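Local coordinates for protein oxygen-independent coproporphyrinogen III oxidase (Escherichia coli, PDB 1OLT) that catalyses the anaerobic oxidative decarboxylation of two propionate groups of coproporphyrinogen III to vinyl groups, giving protoporphyrinogen IX in heme biosynthesis as a radical SAM enzyme, at residues Thr364-Asp367 against Cys368-Asp372; Leu394-Ala397 against Asp398-Glu402; Phe190-Ala193 against Leu194-Ala198; Ile274-Leu277 against Thr278-Tyr282. All coordinates share one frame; numbering follows the deposited sequence. Where two conformers were deposited one is given.

Interaction 1 of 4, residues Thr364-Asp367 against Cys368-Asp372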
# COMPACT_ATOMS: atom_id res chain seq x y z
N THR A 364 -12.22 -13.48 13.98
CA THR A 364 -12.73 -13.68 15.34
C THR A 364 -12.59 -12.41 16.21
O THR A 364 -12.03 -11.42 15.78
CB THR A 364 -11.96 -14.82 16.05
OG1 THR A 364 -10.57 -14.47 16.16
CG2 THR A 364 -12.01 -16.15 15.25
N ARG A 365 -13.13 -12.47 17.42
CA ARG A 365 -12.98 -11.37 18.38
C ARG A 365 -11.52 -11.06 18.65
O ARG A 365 -11.10 -9.94 18.59
CB ARG A 365 -13.63 -11.72 19.73
CG ARG A 365 -14.56 -10.66 20.23
CD ARG A 365 -15.22 -11.05 21.49
NE ARG A 365 -14.25 -10.93 22.56
CZ ARG A 365 -14.13 -9.88 23.37
NH1 ARG A 365 -14.94 -8.81 23.25
NH2 ARG A 365 -13.18 -9.90 24.30
N ASP A 366 -10.76 -12.11 18.92
CA ASP A 366 -9.34 -12.02 19.16
C ASP A 366 -8.59 -11.45 17.95
O ASP A 366 -7.72 -10.60 18.13
CB ASP A 366 -8.84 -13.43 19.48
CG ASP A 366 -7.37 -13.46 19.79
OD1 ASP A 366 -7.02 -12.86 20.80
OD2 ASP A 366 -6.51 -14.01 19.05
N ASP A 367 -8.94 -11.90 16.73
CA ASP A 367 -8.36 -11.36 15.47
C ASP A 367 -8.59 -9.85 15.47
O ASP A 367 -7.68 -9.08 15.15
CB ASP A 367 -9.02 -11.96 14.22
CG ASP A 367 -8.63 -13.43 13.96
OD1 ASP A 367 -7.60 -13.94 14.47
OD2 ASP A 367 -9.33 -14.14 13.20
N CYS A 368 -9.82 -9.43 15.82
CA CYS A 368 -10.17 -8.00 15.69
C CYS A 368 -9.42 -7.13 16.67
O CYS A 368 -8.97 -6.05 16.33
CB CYS A 368 -11.67 -7.78 15.85
SG CYS A 368 -12.66 -8.33 14.42
N ILE A 369 -9.33 -7.59 17.91
CA ILE A 369 -8.59 -6.87 18.90
C ILE A 369 -7.18 -6.64 18.30
O ILE A 369 -6.74 -5.53 18.09
CB ILE A 369 -8.56 -7.72 20.22
CG1 ILE A 369 -9.96 -7.72 20.90
CG2 ILE A 369 -7.50 -7.21 21.15
CD1 ILE A 369 -10.36 -9.06 21.63
N ARG A 370 -6.51 -7.75 18.03
CA ARG A 370 -5.10 -7.78 17.74
C ARG A 370 -4.81 -6.97 16.50
O ARG A 370 -3.78 -6.32 16.41
CB ARG A 370 -4.63 -9.22 17.58
CG ARG A 370 -4.61 -10.06 18.89
CD ARG A 370 -4.25 -11.49 18.65
NE ARG A 370 -4.25 -12.23 19.91
CZ ARG A 370 -3.29 -12.19 20.81
NH1 ARG A 370 -2.20 -11.47 20.64
NH2 ARG A 370 -3.43 -12.90 21.92
N ARG A 371 -5.75 -6.98 15.55
CA ARG A 371 -5.68 -6.08 14.41
C ARG A 371 -5.58 -4.65 14.91
O ARG A 371 -4.76 -3.86 14.42
CB ARG A 371 -6.91 -6.22 13.50
CG ARG A 371 -6.93 -5.28 12.31
CD ARG A 371 -8.32 -5.03 11.73
NE ARG A 371 -9.18 -4.63 12.82
CZ ARG A 371 -10.48 -4.85 12.93
NH1 ARG A 371 -11.18 -5.43 11.96
NH2 ARG A 371 -11.10 -4.45 14.04
N ASP A 372 -6.44 -4.30 15.86
CA ASP A 372 -6.45 -2.92 16.36
C ASP A 372 -5.17 -2.58 17.17
O ASP A 372 -4.70 -1.46 17.10
CB ASP A 372 -7.69 -2.64 17.22
CG ASP A 372 -8.99 -2.71 16.42
OD1 ASP A 372 -8.92 -2.70 15.18
OD2 ASP A 372 -10.12 -2.78 16.96
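OD1 of D366 has two partners, NE of R370 one helical turn on, at 3.0 Å, and the hydroxyl of Y399. The first of these is a salt bridge, made on the syn side of the carboxylate but tilted 25° from its plane. OD2 of D366 also lies 3.0 Å from R370 NE, but this second bond is weak. With CG of D366 anti to the backbone N (chi1 -178°), the carboxylate is held out at the side of the helix, and the R370 chain, extended from CG to NE, reaches back a turn to put NE beside it, the two planes turned 68° apart. The terminal NH1 of the arginine goes on to D403 and to the carbonyl of F440. Each charged group thus has a second partner outside the pair, Y399 for D366 and D403 for R370, which would fix the rotation of both. At the start of the helix, D367 N donates to T364 OG1 at 3.1 Å, and T364 N returns the bond to D367 OD2, also at 3.1 Å. The other carboxylate oxygen of D367, OD1, holds the hydroxyl of Y443. These reciprocal bonds form a capping box, with T364 as N-cap of helix 365-380 in the HemN C-terminal domain.

Interaction 2 of 4, residues Leu394-Ala397 against Asp398-Glu402. Unlike the reference sequence in segment 394-397: L395 (reference His).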
# COMPACT_ATOMS: atom_id res chain seq x y z
N LEU A 394 -11.79 -6.13 28.38
CA LEU A 394 -10.70 -6.99 28.85
C LEU A 394 -9.72 -6.23 29.73
O LEU A 394 -9.74 -5.00 29.78
CB LEU A 394 -10.01 -7.67 27.63
CG LEU A 394 -8.85 -7.10 26.74
CD1 LEU A 394 -9.25 -7.23 25.31
CD2 LEU A 394 -8.37 -5.68 27.01
N LEU A 395 -8.89 -6.97 30.47
CA LEU A 395 -7.74 -6.38 31.18
C LEU A 395 -6.49 -6.79 30.43
O LEU A 395 -6.19 -7.97 30.32
CB LEU A 395 -7.67 -6.84 32.66
CG LEU A 395 -6.71 -5.96 33.50
CD1 LEU A 395 -7.44 -4.73 34.11
CD2 LEU A 395 -5.95 -6.75 34.58
N PHE A 396 -5.78 -5.81 29.90
CA PHE A 396 -4.67 -6.02 28.99
C PHE A 396 -3.62 -7.00 29.45
O PHE A 396 -3.20 -7.86 28.64
CB PHE A 396 -3.96 -4.72 28.71
CG PHE A 396 -3.27 -4.72 27.38
CD1 PHE A 396 -3.94 -4.28 26.27
CD2 PHE A 396 -1.97 -5.19 27.25
CE1 PHE A 396 -3.33 -4.29 25.03
CE2 PHE A 396 -1.33 -5.20 26.00
CZ PHE A 396 -2.01 -4.74 24.89
N ALA A 397 -3.17 -6.87 30.70
CA ALA A 397 -2.07 -7.69 31.15
C ALA A 397 -2.38 -9.21 30.95
O ALA A 397 -1.45 -10.03 30.86
CB ALA A 397 -1.77 -7.29 32.77
N ASP A 398 -3.68 -9.56 30.92
CA ASP A 398 -4.09 -10.98 31.09
C ASP A 398 -4.29 -11.50 29.75
O ASP A 398 -3.68 -12.45 29.33
CB ASP A 398 -5.40 -11.10 31.88
CG ASP A 398 -5.25 -10.58 33.26
OD1 ASP A 398 -4.16 -9.98 33.53
OD2 ASP A 398 -6.15 -10.74 34.13
N TYR A 399 -5.16 -10.81 29.06
CA TYR A 399 -5.49 -11.18 27.76
C TYR A 399 -4.21 -11.29 26.89
O TYR A 399 -4.09 -12.17 26.06
CB TYR A 399 -6.40 -10.15 27.19
CG TYR A 399 -7.06 -10.67 25.99
CD1 TYR A 399 -6.47 -10.51 24.73
CD2 TYR A 399 -8.28 -11.34 26.06
CE1 TYR A 399 -7.09 -11.00 23.58
CE2 TYR A 399 -8.91 -11.82 24.89
CZ TYR A 399 -8.30 -11.65 23.67
OH TYR A 399 -8.92 -12.12 22.53
N PHE A 400 -3.23 -10.42 27.18
CA PHE A 400 -1.96 -10.39 26.49
C PHE A 400 -0.71 -10.81 27.31
O PHE A 400 0.40 -10.46 26.92
CB PHE A 400 -1.73 -8.96 25.96
CG PHE A 400 -2.73 -8.56 24.95
CD1 PHE A 400 -2.71 -9.14 23.71
CD2 PHE A 400 -3.69 -7.61 25.24
CE1 PHE A 400 -3.65 -8.76 22.71
CE2 PHE A 400 -4.64 -7.21 24.24
CZ PHE A 400 -4.61 -7.79 22.99
N ALA A 401 -0.89 -11.57 28.39
CA ALA A 401 0.26 -11.99 29.20
C ALA A 401 1.38 -12.59 28.31
O ALA A 401 2.53 -12.17 28.39
CB ALA A 401 -0.19 -13.02 30.26
N GLU A 402 1.01 -13.58 27.52
CA GLU A 402 1.92 -14.28 26.62
C GLU A 402 2.70 -13.31 25.73
O GLU A 402 3.91 -13.42 25.59
CB GLU A 402 1.14 -15.30 25.74
CG GLU A 402 -0.18 -15.84 26.33
CD GLU A 402 -1.26 -14.76 26.49
OE1 GLU A 402 -1.30 -13.79 25.70
OE2 GLU A 402 -2.08 -14.88 27.42
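An apolar and largely aromatic local contact joins L394-A397 to D398-E402 in the HemN C-terminal domain, where a short helix, 396-399, gives way to the longer helix 401-412. Its main pair is F396 and F400. CD2 of F400 sits 3.2 Å above the plane of the F396 ring, over its centre, so the later ring leans on a face of the earlier one. The planes are inclined by 35° and the centroids are 4.2 Å apart, an oblique meeting that is tight at F396 CE1 and F400 CE2, 3.3 Å from each other. CG of F396 stands anti to its own amide nitrogen (chi1 -153°), whereas CG of F400 lies beside its own backbone N (chi1 -64°), and the two rings thereby converge. On a second patch L394 crosses Y399 at about a right angle. Its CD1 hangs over one face of the tyrosine ring in a CH-pi contact, 4.3 Å from the centroid, and its CG rests on Y399 CB. The backbone marks the change of helix: L395 O accepts from both D398 N and Y399 N, F400 N bonds F396 O at 2.9 Å, and A401 N turns to D398 O at 3.1 Å. Around this junction, the F396 ring stacks on Y385 and L394 touches I388 and E389 of helix 385-391. F400 meets F440 edge-to-face and packs on V373 of helix 365-380, so the junction packs against both helix 365-380 and helix 385-391.

Interaction 3 of 4, residues Phe190-Ala193 against Leu194-Ala198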
# COMPACT_ATOMS: atom_id res chain seq x y z
N PHE A 190 11.61 13.55 -18.81
CA PHE A 190 10.18 13.34 -18.88
C PHE A 190 9.56 13.10 -17.49
O PHE A 190 8.42 13.53 -17.22
CB PHE A 190 9.84 12.20 -19.83
CG PHE A 190 8.37 12.03 -20.03
CD1 PHE A 190 7.67 12.94 -20.81
CD2 PHE A 190 7.69 11.04 -19.40
CE1 PHE A 190 6.31 12.80 -20.99
CE2 PHE A 190 6.33 10.92 -19.55
CZ PHE A 190 5.66 11.83 -20.37
N ILE A 191 10.26 12.40 -16.62
CA ILE A 191 9.78 12.26 -15.25
C ILE A 191 9.57 13.60 -14.59
O ILE A 191 8.52 13.83 -13.94
CB ILE A 191 10.64 11.31 -14.44
CG1 ILE A 191 10.45 9.89 -14.95
CG2 ILE A 191 10.28 11.35 -12.97
CD1 ILE A 191 11.53 8.91 -14.43
N PHE A 192 10.55 14.49 -14.71
CA PHE A 192 10.44 15.85 -14.17
C PHE A 192 9.28 16.60 -14.83
O PHE A 192 8.49 17.28 -14.14
CB PHE A 192 11.72 16.64 -14.39
CG PHE A 192 12.71 16.46 -13.28
CD1 PHE A 192 13.38 15.24 -13.14
CD2 PHE A 192 12.99 17.49 -12.39
CE1 PHE A 192 14.28 15.01 -12.11
CE2 PHE A 192 13.89 17.28 -11.36
CZ PHE A 192 14.53 16.03 -11.19
N ALA A 193 9.15 16.48 -16.16
CA ALA A 193 8.05 17.16 -16.83
C ALA A 193 6.68 16.68 -16.33
O ALA A 193 5.76 17.45 -16.11
CB ALA A 193 8.14 16.97 -18.37
N LEU A 194 6.56 15.39 -16.17
CA LEU A 194 5.31 14.80 -15.79
C LEU A 194 4.92 15.23 -14.38
O LEU A 194 3.78 15.66 -14.16
CB LEU A 194 5.44 13.29 -15.85
CG LEU A 194 4.19 12.43 -15.84
CD1 LEU A 194 3.32 12.68 -17.03
CD2 LEU A 194 4.61 10.93 -15.79
N LEU A 195 5.85 15.14 -13.43
CA LEU A 195 5.52 15.51 -12.04
C LEU A 195 5.27 16.99 -11.89
O LEU A 195 4.32 17.40 -11.19
CB LEU A 195 6.58 14.97 -11.07
CG LEU A 195 6.27 15.14 -9.59
CD1 LEU A 195 6.87 13.93 -8.79
CD2 LEU A 195 6.85 16.50 -9.01
N ASN A 196 6.06 17.82 -12.54
CA ASN A 196 5.82 19.24 -12.49
C ASN A 196 4.48 19.68 -13.19
O ASN A 196 3.81 20.57 -12.74
CB ASN A 196 7.06 19.98 -12.98
CG ASN A 196 8.20 19.95 -11.91
OD1 ASN A 196 9.29 19.42 -12.15
ND2 ASN A 196 7.91 20.49 -10.70
N HIS A 197 4.08 19.00 -14.25
CA HIS A 197 2.80 19.22 -14.87
C HIS A 197 1.65 18.79 -13.90
O HIS A 197 0.61 19.49 -13.80
CB HIS A 197 2.70 18.47 -16.24
CG HIS A 197 1.45 18.78 -17.00
ND1 HIS A 197 1.02 20.07 -17.24
CD2 HIS A 197 0.54 17.97 -17.57
CE1 HIS A 197 -0.10 20.04 -17.93
NE2 HIS A 197 -0.42 18.77 -18.13
N ALA A 198 1.82 17.67 -13.22
CA ALA A 198 0.84 17.19 -12.26
C ALA A 198 0.62 18.28 -11.21
O ALA A 198 -0.48 18.64 -10.94
CB ALA A 198 1.28 15.92 -11.60
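F190 and L194, one turn apart, both carry CG anti to the backbone N (chi1 -174° and -164°), and these torsions bring the ring and the isobutyl group together along one flank of helix 188-200. The two side chains are slanted against each other. CE2 of F190 lies 4.1 Å from CD2 of L194, and CZ of the same ring is 4.2 Å from the other methyl, CD1, so each methyl meets one of two adjacent ring atoms, in an oblique approach. The fit is loose, at ordinary van der Waals separation. Beneath it, successive main-chain bonds hold the spacing: L194 N reaches F190 O at 2.8 Å, L195 N reaches I191 O at 3.0 Å, N196 N reaches F192 O at 3.0 Å, and H197 N reaches A193 O at 2.9 Å. L194 also faces inward, with I191, onto M169 of strand 166-172 and onto P148, while L195 and F192 meet L232 of helix 219-232. H197 NE2 is held by D157 of helix 154-161. Helix 188-200 is the second helix, after 176-182, in the beta-alpha-beta crossover connection between the parallel strands 166-172 and 207-212 of the radical SAM core. Between F190 and L194 the chemistry is wholly apolar: dispersion and the partial shielding of the ring from solvent join the two side chains, without a directional bond between them, and direction is supplied by the helical backbone.

Interaction 4 of 4, residues Ile274-Leu277 against Thr278-Tyr282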
# COMPACT_ATOMS: atom_id res chain seq x y z
N ILE A 274 17.30 8.13 5.27
CA ILE A 274 16.48 8.70 6.31
C ILE A 274 17.10 10.05 6.68
O ILE A 274 16.35 11.02 6.75
CB ILE A 274 16.35 7.76 7.53
CG1 ILE A 274 15.49 6.53 7.22
CG2 ILE A 274 15.81 8.51 8.77
CD1 ILE A 274 15.63 5.47 8.32
N ALA A 275 18.41 10.14 6.92
CA ALA A 275 19.02 11.43 7.20
C ALA A 275 18.84 12.50 6.11
O ALA A 275 18.61 13.68 6.41
CB ALA A 275 20.54 11.29 7.57
N PHE A 276 19.00 12.11 4.87
CA PHE A 276 18.94 13.04 3.80
C PHE A 276 17.48 13.54 3.54
O PHE A 276 17.26 14.74 3.27
CB PHE A 276 19.49 12.45 2.53
CG PHE A 276 19.41 13.39 1.36
CD1 PHE A 276 20.38 14.40 1.21
CD2 PHE A 276 18.39 13.30 0.45
CE1 PHE A 276 20.29 15.29 0.13
CE2 PHE A 276 18.32 14.19 -0.66
CZ PHE A 276 19.28 15.17 -0.80
N LEU A 277 16.52 12.63 3.62
CA LEU A 277 15.14 13.01 3.51
C LEU A 277 14.71 13.97 4.68
O LEU A 277 14.00 14.93 4.45
CB LEU A 277 14.25 11.78 3.32
CG LEU A 277 14.50 11.11 1.98
CD1 LEU A 277 13.60 9.85 1.82
CD2 LEU A 277 14.23 12.10 0.81
N THR A 278 15.21 13.73 5.89
CA THR A 278 14.94 14.59 7.01
C THR A 278 15.50 16.05 6.79
O THR A 278 14.77 17.08 6.89
CB THR A 278 15.61 14.03 8.26
OG1 THR A 278 14.95 12.83 8.62
CG2 THR A 278 15.47 14.99 9.52
N GLN A 279 16.78 16.08 6.37
CA GLN A 279 17.42 17.30 5.93
C GLN A 279 16.60 18.03 4.80
O GLN A 279 16.58 19.27 4.78
CB GLN A 279 18.81 17.00 5.43
CG GLN A 279 19.61 18.20 4.91
CD GLN A 279 21.01 17.85 4.30
OE1 GLN A 279 21.15 17.59 3.08
NE2 GLN A 279 22.04 17.86 5.16
N SER A 280 15.92 17.25 3.92
CA SER A 280 15.15 17.77 2.80
C SER A 280 13.69 18.17 3.14
O SER A 280 12.95 18.55 2.24
CB SER A 280 15.13 16.78 1.64
OG SER A 280 16.46 16.55 1.24
N GLY A 281 13.32 18.04 4.43
CA GLY A 281 12.02 18.45 4.91
C GLY A 281 10.99 17.36 4.88
O GLY A 281 9.83 17.65 4.94
N TYR A 282 11.39 16.11 4.77
CA TYR A 282 10.40 15.01 4.86
C TYR A 282 10.42 14.31 6.27
O TYR A 282 11.48 13.98 6.81
CB TYR A 282 10.63 14.00 3.78
CG TYR A 282 10.49 14.52 2.37
CD1 TYR A 282 9.24 14.68 1.79
CD2 TYR A 282 11.63 14.92 1.64
CE1 TYR A 282 9.13 15.19 0.47
CE2 TYR A 282 11.55 15.39 0.36
CZ TYR A 282 10.28 15.55 -0.23
OH TYR A 282 10.23 16.01 -1.53
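I274 O accepts from T278 N at 3.1 Å, as befits the last full turns of helix 263-279. A275 continues the pattern, its O taking a nearly straight bond from Q279 N (172° at the hydrogen). F276 is where side chains join in. Its carbonyl O receives S280 N at 2.9 Å and S280 OG at 2.8 Å, the two donors arriving from opposite faces of the carbonyl plane. The same hydroxyl oxygen lies over one face of the F276 ring, 3.5 Å above its plane and offset toward the rim, because CG of F276 is anti to the backbone N (chi1 178°) and swings the ring toward the C-terminal end. OE1 of Q279 approaches the CD1-CE1 side of this ring obliquely. The O of L277, in the last turn, takes part in closing the helix: it accepts from Y282 N at 2.9 Å, G281 N bonds T278 O at 3.0 Å, and G281 has positive phi (92°), which together make a Schellman motif. The apolar contact that often accompanies this motif is present too, with CD2 of L277 3.9 Å from CD2 of Y282. The cap thus turns the chain out of the helix and into strand 283-286. F276 leans on L226 and A230 of helix 219-232, while L277 and Y282 share F290 of strand 289-291 and L237 of strand 236-241, and the tyrosine hydroxyl bonds the carbonyl of P234.

From the N terminus the contacts come in the order interaction 3, interaction 4, interaction 1, interaction 2. Each closes only a turn or so of chain, and none nests in or crosses another. Interactions 3 and 4 both belong to the radical SAM core, with centres about 22 Å apart and no direct touch; helix 219-232 receives side chains from both. Interactions 1 and 2 lie in the HemN C-terminal domain and do meet, tying the start of helix 365-380 to the junction of helices 396-399 and 401-412, with I369 CG2 3.5 Å from F400 CZ. Interactions 1 and 3 lie on opposite sides of the chain's centre, about 43 Å apart between centres.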